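Local structure of tRNA (adenine(58)-N(1))-methyltransferase TrmI (Thermus thermophilus, 2PWY) at residues V195-N200 and A247-L252. The protein catalyses the S-adenosyl-L-methionine-dependent methylation of N1 of adenosine 58 in tRNA and is required for growth at extreme temperatures. Residues are numbered along the deposited sequence; the frame is centred on the assembly and turned at random.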
# COMPACT_ATOMS: atom_id res chain seq x y z
N VAL A 195 -16.45 15.02 8.05
CA VAL A 195 -15.59 13.87 7.77
C VAL A 195 -16.02 12.71 8.65
O VAL A 195 -16.08 12.85 9.89
CB VAL A 195 -14.08 14.16 8.00
CG1 VAL A 195 -13.27 12.89 7.66
CG2 VAL A 195 -13.61 15.34 7.13
N ALA A 196 -16.36 11.59 8.01
CA ALA A 196 -16.81 10.38 8.70
C ALA A 196 -15.81 9.25 8.58
O ALA A 196 -15.20 9.05 7.53
CB ALA A 196 -18.16 9.92 8.16
N TYR A 197 -15.69 8.50 9.67
CA TYR A 197 -14.79 7.35 9.80
C TYR A 197 -15.66 6.08 9.74
O TYR A 197 -16.58 5.93 10.53
CB TYR A 197 -14.08 7.50 11.14
CG TYR A 197 -13.13 6.43 11.63
CD1 TYR A 197 -11.77 6.49 11.33
CD2 TYR A 197 -13.57 5.42 12.49
CE1 TYR A 197 -10.87 5.53 11.85
CE2 TYR A 197 -12.68 4.46 13.01
CZ TYR A 197 -11.34 4.53 12.70
OH TYR A 197 -10.47 3.61 13.22
N LEU A 198 -15.39 5.21 8.77
CA LEU A 198 -16.23 4.03 8.55
C LEU A 198 -15.40 2.80 8.16
O LEU A 198 -14.63 2.85 7.19
CB LEU A 198 -17.21 4.31 7.42
CG LEU A 198 -18.37 5.26 7.72
CD1 LEU A 198 -19.09 5.65 6.41
CD2 LEU A 198 -19.34 4.66 8.75
N PRO A 199 -15.54 1.70 8.93
CA PRO A 199 -14.70 0.53 8.63
C PRO A 199 -14.98 -0.16 7.28
O PRO A 199 -14.03 -0.65 6.65
CB PRO A 199 -15.01 -0.44 9.78
CG PRO A 199 -15.68 0.40 10.84
CD PRO A 199 -16.40 1.49 10.10
N ASN A 200 -16.24 -0.21 6.87
CA ASN A 200 -16.65 -1.03 5.73
C ASN A 200 -16.94 -0.20 4.49
O ASN A 200 -17.58 0.86 4.57
CB ASN A 200 -17.90 -1.86 6.08
CG ASN A 200 -17.62 -2.93 7.11
OD1 ASN A 200 -17.02 -3.95 6.80
ND2 ASN A 200 -18.05 -2.70 8.34
N ALA A 247 -10.23 2.04 8.99
CA ALA A 247 -11.45 2.57 8.40
C ALA A 247 -11.16 3.46 7.19
O ALA A 247 -10.04 3.92 7.00
CB ALA A 247 -12.26 3.36 9.44
N PHE A 248 -12.20 3.68 6.39
CA PHE A 248 -12.20 4.69 5.36
C PHE A 248 -12.60 6.03 5.95
O PHE A 248 -13.38 6.07 6.90
CB PHE A 248 -13.21 4.30 4.28
CG PHE A 248 -12.92 2.99 3.65
CD1 PHE A 248 -12.04 2.92 2.58
CD2 PHE A 248 -13.48 1.81 4.14
CE1 PHE A 248 -11.72 1.69 1.99
CE2 PHE A 248 -13.19 0.57 3.54
CZ PHE A 248 -12.30 0.52 2.48
N LEU A 249 -12.06 7.10 5.37
CA LEU A 249 -12.49 8.46 5.71
C LEU A 249 -13.27 9.02 4.54
O LEU A 249 -12.83 8.96 3.38
CB LEU A 249 -11.28 9.36 6.02
CG LEU A 249 -10.31 8.90 7.11
CD1 LEU A 249 -9.27 9.98 7.36
CD2 LEU A 249 -11.06 8.60 8.38
N VAL A 250 -14.44 9.58 4.84
CA VAL A 250 -15.33 10.16 3.83
C VAL A 250 -15.52 11.64 4.15
O VAL A 250 -16.01 11.98 5.24
CB VAL A 250 -16.71 9.45 3.82
CG1 VAL A 250 -17.61 10.09 2.77
CG2 VAL A 250 -16.57 7.94 3.56
N ALA A 251 -15.11 12.51 3.22
CA ALA A 251 -15.21 13.96 3.41
C ALA A 251 -16.30 14.52 2.51
O ALA A 251 -16.32 14.26 1.30
CB ALA A 251 -13.87 14.66 3.10
N LEU A 252 -17.21 15.28 3.11
CA LEU A 252 -18.27 15.97 2.37
C LEU A 252 -18.10 17.46 2.57
O LEU A 252 -17.74 17.88 3.67
CB LEU A 252 -19.65 15.55 2.93
CG LEU A 252 -19.95 14.05 3.06
CD1 LEU A 252 -21.29 13.86 3.78
CD2 LEU A 252 -19.98 13.41 1.71
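Y197 holds CG anti to its backbone N (chi1 177°), and chi2 of 91° turns one ring face to A247. The CB of A247 sits over the centre of that face, 3.5 Å from the Y197 ring centroid, in a CH-pi contact. L249 has CG anti to its carbonyl carbon and CD1 extended, which leaves CD2 at the ring edge, 3.7 Å from CD1 of Y197. Helix 82-91 packs on Y197 and L249. The other face carries A196, L198, F248 and V250. F248 has CG anti to its carbonyl carbon; its ring edge lies near L198 O, and CE2 is 3.4 Å from P199 O. Helix 201-211 packs on this ring through I201 and V204.

Two antiparallel hydrogen-bonded pairs join the backbones. A196 N to V250 O and V250 N to A196 O are both 2.8 Å. L198 N donates to F248 O at 2.9 Å. The return bond, F248 N to L198 O, is 2.7 Å long but more bent (151°), with its donor above the carbonyl plane. P199 O accepts a hydrogen bond from NE2 of H245.

Strand 248-254 is the reversed strand of the class I methyltransferase sheet, inserted between strands 192-198 and 216-232. The Y197 side chain lies beside D173, an S-adenosyl-L-methionine-binding residue, and about 6 Å (nearest atoms) from bound S-adenosyl-L-homocysteine. Apolar contacts on one face and an edge probably restrict its ring, consistent with a second-shell role.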